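Local coordinates for acyl-coenzyme A oxidase 3 (Yarrowia lipolytica, PDB 5YS9), which catalyses the FAD-dependent oxidation of acyl-CoA esters to (2E)-enoyl-CoA, reducing O2 to hydrogen peroxide, in peroxisomal fatty acid beta-oxidation, at residues 119-124 with 258-263; 204-209 with 247-252. All coordinates share one frame; numbering follows the deposited sequence.

Contact 1. Residues 119-124 with 258-263. With FAD (flavin-adenine dinucleotide), chain C.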
loop_
_atom_site.group_PDB
_atom_site.type_symbol
_atom_site.label_atom_id
_atom_site.label_comp_id
_atom_site.label_asym_id
_atom_site.label_seq_id
_atom_site.Cartn_x
_atom_site.Cartn_y
_atom_site.Cartn_z
ATOM N N ARG A 119 -10.548 -3.334 19.276
ATOM C CA ARG A 119 -11.587 -2.324 19.067
ATOM C C ARG A 119 -12.756 -2.842 18.213
ATOM O O ARG A 119 -13.902 -2.604 18.549
ATOM C CB ARG A 119 -10.937 -1.106 18.401
ATOM C CG ARG A 119 -11.897 -0.029 18.024
ATOM C CD ARG A 119 -11.299 1.043 17.154
ATOM N NE ARG A 119 -12.381 2.004 16.964
ATOM C CZ ARG A 119 -12.362 3.083 16.190
ATOM N NH1 ARG A 119 -11.278 3.398 15.516
ATOM N NH2 ARG A 119 -13.466 3.851 16.086
ATOM N N ILE A 120 -12.474 -3.557 17.122
ATOM C CA ILE A 120 -13.533 -3.999 16.221
ATOM C C ILE A 120 -14.180 -5.238 16.750
ATOM O O ILE A 120 -15.395 -5.390 16.632
ATOM C CB ILE A 120 -13.053 -4.273 14.771
ATOM C CG1 ILE A 120 -12.323 -3.063 14.219
ATOM C CG2 ILE A 120 -14.233 -4.567 13.855
ATOM C CD1 ILE A 120 -13.149 -1.791 14.312
ATOM N N ARG A 121 -13.417 -6.112 17.374
ATOM C CA ARG A 121 -14.012 -7.316 17.901
ATOM C C ARG A 121 -15.045 -6.989 18.949
ATOM O O ARG A 121 -16.069 -7.633 19.043
ATOM C CB ARG A 121 -12.979 -8.300 18.426
ATOM C CG ARG A 121 -13.392 -9.719 18.115
ATOM C CD ARG A 121 -12.569 -10.731 18.852
ATOM N NE ARG A 121 -13.376 -11.866 19.237
ATOM C CZ ARG A 121 -12.882 -13.058 19.491
ATOM N NH1 ARG A 121 -11.595 -13.259 19.388
ATOM N NH2 ARG A 121 -13.679 -14.033 19.841
ATOM N N LEU A 122 -14.769 -5.984 19.751
ATOM C CA LEU A 122 -15.800 -5.432 20.619
ATOM C C LEU A 122 -16.842 -4.658 19.824
ATOM O O LEU A 122 -18.058 -4.851 19.997
ATOM C CB LEU A 122 -15.179 -4.496 21.643
ATOM C CG LEU A 122 -16.101 -4.163 22.797
ATOM C CD1 LEU A 122 -16.712 -5.443 23.350
ATOM C CD2 LEU A 122 -15.319 -3.386 23.850
ATOM N N GLY A 123 -16.348 -3.783 18.971
ATOM C CA GLY A 123 -17.204 -2.938 18.126
ATOM C C GLY A 123 -18.409 -3.593 17.446
ATOM O O GLY A 123 -19.486 -2.979 17.354
ATOM N N VAL A 124 -18.256 -4.820 16.984
ATOM C CA VAL A 124 -19.357 -5.465 16.297
ATOM C C VAL A 124 -20.569 -5.651 17.187
ATOM O O VAL A 124 -21.679 -5.518 16.726
ATOM C CB VAL A 124 -18.976 -6.807 15.640
ATOM C CG1 VAL A 124 -17.891 -6.616 14.615
ATOM C CG2 VAL A 124 -18.588 -7.841 16.667
ATOM N N ALA A 258 -7.237 -10.400 15.068
ATOM C CA ALA A 258 -7.881 -10.586 16.365
ATOM C C ALA A 258 -9.381 -10.766 16.225
ATOM O O ALA A 258 -10.017 -11.292 17.150
ATOM C CB ALA A 258 -7.625 -9.398 17.264
ATOM N N ILE A 259 -9.965 -10.266 15.141
ATOM C CA ILE A 259 -11.402 -10.362 14.899
ATOM C C ILE A 259 -11.779 -11.683 14.265
ATOM O O ILE A 259 -11.192 -12.092 13.289
ATOM C CB ILE A 259 -11.904 -9.270 13.944
ATOM C CG1 ILE A 259 -11.491 -7.894 14.414
ATOM C CG2 ILE A 259 -13.412 -9.336 13.785
ATOM C CD1 ILE A 259 -11.436 -6.897 13.286
ATOM N N ASP A 260 -12.794 -12.321 14.817
ATOM C CA ASP A 260 -13.234 -13.657 14.377
ATOM C C ASP A 260 -14.370 -13.619 13.344
ATOM O O ASP A 260 -15.499 -14.006 13.616
ATOM C CB ASP A 260 -13.624 -14.537 15.595
ATOM C CG ASP A 260 -14.779 -13.961 16.407
ATOM O OD1 ASP A 260 -14.793 -12.738 16.633
ATOM O OD2 ASP A 260 -15.636 -14.729 16.873
ATOM N N ASN A 261 -14.036 -13.172 12.145
ATOM C CA ASN A 261 -15.005 -12.997 11.103
ATOM C C ASN A 261 -15.430 -14.383 10.664
ATOM O O ASN A 261 -14.600 -15.245 10.361
ATOM C CB ASN A 261 -14.434 -12.256 9.911
ATOM C CG ASN A 261 -14.075 -10.847 10.232
ATOM O OD1 ASN A 261 -14.915 -9.932 10.131
ATOM N ND2 ASN A 261 -12.797 -10.629 10.585
ATOM N N GLY A 262 -16.732 -14.593 10.635
ATOM C CA GLY A 262 -17.230 -15.868 10.310
ATOM C C GLY A 262 -18.254 -15.746 9.223
ATOM O O GLY A 262 -18.769 -14.653 8.995
ATOM N N TRP A 263 -18.504 -16.880 8.559
ATOM C CA TRP A 263 -19.612 -17.049 7.630
ATOM C C TRP A 263 -20.774 -17.667 8.359
ATOM O O TRP A 263 -20.551 -18.390 9.292
ATOM C CB TRP A 263 -19.255 -17.966 6.460
ATOM C CG TRP A 263 -18.772 -19.337 6.799
ATOM C CD1 TRP A 263 -17.481 -19.687 6.975
ATOM C CD2 TRP A 263 -19.535 -20.529 6.978
ATOM N NE1 TRP A 263 -17.376 -21.004 7.264
ATOM C CE2 TRP A 263 -18.616 -21.566 7.261
ATOM C CE3 TRP A 263 -20.891 -20.838 6.917
ATOM C CZ2 TRP A 263 -19.002 -22.889 7.481
ATOM C CZ3 TRP A 263 -21.295 -22.173 7.137
ATOM C CH2 TRP A 263 -20.352 -23.174 7.404
HETATM P PA FAD C . -18.713 -5.187 -3.728
HETATM O O1A FAD C . -19.179 -6.341 -4.530
HETATM O O2A FAD C . -19.674 -4.166 -3.253
HETATM O O5B FAD C . -17.669 -4.428 -4.639
HETATM C C5B FAD C . -16.518 -5.105 -5.116
HETATM C C4B FAD C . -15.713 -4.217 -6.043
HETATM O O4B FAD C . -16.516 -3.836 -7.153
HETATM C C3B FAD C . -15.303 -2.949 -5.344
HETATM O O3B FAD C . -13.993 -2.595 -5.738
HETATM C C2B FAD C . -16.224 -1.900 -5.887
HETATM O O2B FAD C . -15.510 -0.688 -6.037
HETATM C C1B FAD C . -16.655 -2.430 -7.230
HETATM N N9A FAD C . -18.048 -1.997 -7.445
HETATM C C8A FAD C . -19.139 -2.424 -6.797
HETATM N N7A FAD C . -20.234 -1.783 -7.238
HETATM C C5A FAD C . -19.848 -0.927 -8.181
HETATM C C6A FAD C . -20.500 0.057 -9.056
HETATM N N6A FAD C . -21.827 0.258 -9.010
HETATM N N1A FAD C . -19.722 0.749 -9.901
HETATM C C2A FAD C . -18.399 0.562 -9.957
HETATM N N3A FAD C . -17.746 -0.310 -9.196
HETATM C C4A FAD C . -18.404 -1.067 -8.311
HETATM N N1 FAD C . -20.045 -6.761 6.911
HETATM C C2 FAD C . -20.947 -6.888 7.894
HETATM O O2 FAD C . -22.142 -6.789 7.627
HETATM N N3 FAD C . -20.620 -7.108 9.158
HETATM C C4 FAD C . -19.367 -7.222 9.539
HETATM O O4 FAD C . -19.100 -7.434 10.713
HETATM C C4X FAD C . -18.314 -7.102 8.531
HETATM N N5 FAD C . -17.034 -7.215 8.859
HETATM C C5X FAD C . -16.095 -7.113 7.916
HETATM C C6 FAD C . -14.785 -7.246 8.301
HETATM C C7 FAD C . -13.785 -7.153 7.373
HETATM C C7M FAD C . -12.366 -7.292 7.835
HETATM C C8 FAD C . -14.124 -6.906 5.956
HETATM C C8M FAD C . -13.047 -6.791 4.923
HETATM C C9 FAD C . -15.440 -6.762 5.566
HETATM C C9A FAD C . -16.444 -6.860 6.499
HETATM N N10 FAD C . -17.788 -6.719 6.133
HETATM C C10 FAD C . -18.738 -6.858 7.148
HETATM C "C1'" FAD C . -18.194 -6.502 4.746
HETATM C "C2'" FAD C . -17.967 -5.112 4.182
HETATM O "O2'" FAD C . -18.917 -4.240 4.771
HETATM C "C3'" FAD C . -18.153 -5.172 2.666
HETATM O "O3'" FAD C . -17.088 -5.959 2.166
HETATM C "C4'" FAD C . -18.150 -3.861 1.880
HETATM O "O4'" FAD C . -19.055 -2.900 2.407
HETATM C "C5'" FAD C . -18.609 -4.094 0.460
HETATM O "O5'" FAD C . -17.680 -4.911 -0.214
HETATM P P FAD C . -18.131 -6.138 -1.105
HETATM O O1P FAD C . -17.270 -7.277 -0.724
HETATM O O2P FAD C . -19.608 -6.251 -1.040
HETATM O O3P FAD C . -17.725 -5.674 -2.565
#
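Arg121 lays one face of its guanidinium against the carboxylate of Asp260, and the two side chains cross at about a right angle. CG of Asp260 sits 3.4 Å above the guanidinium plane of Arg121, displaced toward its rim. The two flat groups are tilted 34° from parallel. NE of Arg121 and OD1 of Asp260 are 3.1 Å apart and form a salt bridge. OD1 lies well out of plane, so the attraction is probably one of charge, and no N-H points at the oxygen. Asp260 reaches this place with CG in the crowded position between its backbone N and carbonyl carbon, chi1 61°. Its OD2 is bound by Ser207 OG and His206 N, and Ser207 OG also meets Arg121 NH2. Arg121 NH1 makes a weak hydrogen bond to Ala258 O (3.4 Å); it also hydrogen-bonds to Tyr676 OH of the second subunit. The buried charges are thus well provided with partners. CD of Arg121 also lies against Ala258 O, at 3.1 Å. On the apolar side, Ile259 crosses Ile120 obliquely, and CD1 of Ile259 comes to 3.4 Å from CB of Ile120. The contact joins helix 116-136 of the N-terminal helical domain to the run leading into strand 262-272 of the middle beta domain. This domain pairing belongs to the acyl-CoA oxidase and dehydrogenase fold, here beside Asn261 of the FAD pocket.

Contact 2. Residues 204-209 with 247-252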
loop_
_atom_site.group_PDB
_atom_site.type_symbol
_atom_site.label_atom_id
_atom_site.label_comp_id
_atom_site.label_asym_id
_atom_site.label_seq_id
_atom_site.Cartn_x
_atom_site.Cartn_y
_atom_site.Cartn_z
ATOM N N ALA A 204 -18.868 -13.657 14.704
ATOM C CA ALA A 204 -19.711 -14.825 14.433
ATOM C C ALA A 204 -18.960 -16.127 14.541
ATOM O O ALA A 204 -19.549 -17.151 14.865
ATOM C CB ALA A 204 -20.368 -14.732 13.063
ATOM N N ALA A 205 -17.680 -16.111 14.217
ATOM C CA ALA A 205 -16.968 -17.377 14.044
ATOM C C ALA A 205 -16.895 -18.058 15.390
ATOM O O ALA A 205 -17.318 -19.161 15.537
ATOM C CB ALA A 205 -15.602 -17.171 13.453
ATOM N N HIS A 206 -16.477 -17.345 16.394
ATOM C CA HIS A 206 -16.279 -17.930 17.707
ATOM C C HIS A 206 -16.976 -17.230 18.871
ATOM O O HIS A 206 -16.979 -17.785 19.952
ATOM C CB HIS A 206 -14.777 -17.967 18.022
ATOM C CG HIS A 206 -14.011 -18.994 17.253
ATOM N ND1 HIS A 206 -14.567 -20.186 16.834
ATOM C CD2 HIS A 206 -12.706 -19.036 16.889
ATOM C CE1 HIS A 206 -13.655 -20.891 16.193
ATOM N NE2 HIS A 206 -12.517 -20.219 16.223
ATOM N N SER A 207 -17.528 -16.034 18.693
ATOM C CA SER A 207 -17.937 -15.236 19.861
ATOM C C SER A 207 -19.419 -15.085 20.062
ATOM O O SER A 207 -19.895 -15.139 21.195
ATOM C CB SER A 207 -17.282 -13.850 19.808
ATOM O OG SER A 207 -16.035 -13.951 19.166
ATOM N N ALA A 208 -20.150 -14.887 18.971
ATOM C CA ALA A 208 -21.517 -14.364 19.060
ATOM C C ALA A 208 -22.555 -15.412 19.413
ATOM O O ALA A 208 -22.550 -16.492 18.835
ATOM C CB ALA A 208 -21.891 -13.723 17.750
ATOM N N THR A 209 -23.432 -15.079 20.362
ATOM C CA THR A 209 -24.619 -15.867 20.670
ATOM C C THR A 209 -25.829 -15.461 19.833
ATOM O O THR A 209 -26.728 -16.294 19.598
ATOM C CB THR A 209 -25.050 -15.668 22.134
ATOM O OG1 THR A 209 -25.338 -14.291 22.372
ATOM C CG2 THR A 209 -23.955 -16.100 23.063
ATOM N N LEU A 247 -22.182 -22.081 10.815
ATOM C CA LEU A 247 -21.200 -21.028 10.725
ATOM C C LEU A 247 -19.779 -21.547 11.003
ATOM O O LEU A 247 -19.603 -22.674 11.460
ATOM C CB LEU A 247 -21.572 -19.923 11.705
ATOM C CG LEU A 247 -21.586 -20.294 13.176
ATOM C CD1 LEU A 247 -20.203 -20.417 13.790
ATOM C CD2 LEU A 247 -22.404 -19.182 13.832
ATOM N N GLY A 248 -18.797 -20.759 10.595
ATOM C CA GLY A 248 -17.405 -21.120 10.701
ATOM C C GLY A 248 -16.473 -19.939 10.617
ATOM O O GLY A 248 -16.863 -18.878 10.200
ATOM N N ASP A 249 -15.227 -20.141 10.998
ATOM C CA ASP A 249 -14.217 -19.118 10.895
ATOM C C ASP A 249 -13.772 -18.944 9.456
ATOM O O ASP A 249 -13.432 -19.890 8.784
ATOM C CB ASP A 249 -13.037 -19.524 11.766
ATOM C CG ASP A 249 -12.002 -18.450 11.917
ATOM O OD1 ASP A 249 -11.917 -17.537 11.101
ATOM O OD2 ASP A 249 -11.248 -18.540 12.878
ATOM N N ILE A 250 -13.788 -17.709 8.998
ATOM C CA ILE A 250 -13.327 -17.363 7.674
ATOM C C ILE A 250 -11.824 -17.481 7.528
ATOM O O ILE A 250 -11.323 -17.667 6.444
ATOM C CB ILE A 250 -13.890 -16.023 7.201
ATOM C CG1 ILE A 250 -15.393 -16.178 7.021
ATOM C CG2 ILE A 250 -13.238 -15.602 5.905
ATOM C CD1 ILE A 250 -16.095 -14.972 6.492
ATOM N N GLY A 251 -11.109 -17.396 8.634
ATOM C CA GLY A 251 -9.684 -17.613 8.592
ATOM C C GLY A 251 -8.820 -16.402 8.395
ATOM O O GLY A 251 -9.184 -15.309 8.752
ATOM N N LYS A 252 -7.636 -16.627 7.860
ATOM C CA LYS A 252 -6.626 -15.596 7.774
ATOM C C LYS A 252 -7.066 -14.419 6.937
ATOM O O LYS A 252 -7.532 -14.577 5.830
ATOM C CB LYS A 252 -5.338 -16.193 7.195
ATOM C CG LYS A 252 -4.158 -15.254 7.127
ATOM C CD LYS A 252 -3.489 -15.134 8.470
ATOM C CE LYS A 252 -2.260 -14.267 8.397
ATOM N NZ LYS A 252 -2.591 -12.834 8.274
#
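The loop 204-209 rests against the end of strand 245-249, with the CA atoms of Ala205 and Asp249 4.5 Å apart and no hydrogen bond between the two segments. Packing alone joins them. The methyl group of Ala205 presses on the strand backbone, its CB 3.5 Å from Asp249 CA. The same methyl lies alongside the first side-chain carbon, with Ala205 CB 3.9 Å from Asp249 CB. Leu247 points toward the loop, with CG held in the crowded position between its backbone N and carbonyl carbon. This brings its CD1 near two successive carbonyls, 3.5 Å from Ala204 O and 3.6 Å from Ala205 O. Both oxygens accept hydrogen bonds from Arg234, so these polar atoms have partners although Leu247 packs on them. The His206 ring approaches the Asp249 carboxylate obliquely, the two planes 86° apart. Asp249 has CG anti to its backbone N, and its OD1 reaches the backbone of Gly251. OD1 of Asp249 accepts from Gly251 N at 2.6 Å, with an N-H...O angle of 151°. The N-H comes from above the carboxylate plane, 43° out of it. Gly251 has a positive phi, and a side chain there would jam against the preceding carbonyl oxygen. OD2 of Asp249 forms a salt bridge with Arg82 of helix 78-92. An alanine in place of Asp249 would remove the carboxylate, and would probably loosen the turn and cost Arg82 this buried counter-charge. The Asp249 to Gly251 bond defines an Asx turn just where strand 245-249 of the middle beta domain ends, packed against the loop between strands 198-201 and 210-219.

In the fold
Contact 2 is nested within the chain loop that contact 1 closes, and their centres lie about 9 Å apart. Ser207 joins them: its OG is 2.5 Å from Arg121 NH2 and 2.5 Å from Asp260 OD2, both probable hydrogen bonds. The strands also meet. Strands 245-249 and 262-272 are antiparallel neighbours in one sheet, where Gly248 bonds to Trp263 through the backbone and Leu247 CB packs 3.0 Å from Trp263 O. Contact 1 holds Asn261 of the FAD pocket, while in contact 2 the Ala204 side chain is about 8 Å from the cofactor. Both contacts touch the second subunit, which also supplies residues that bind FAD.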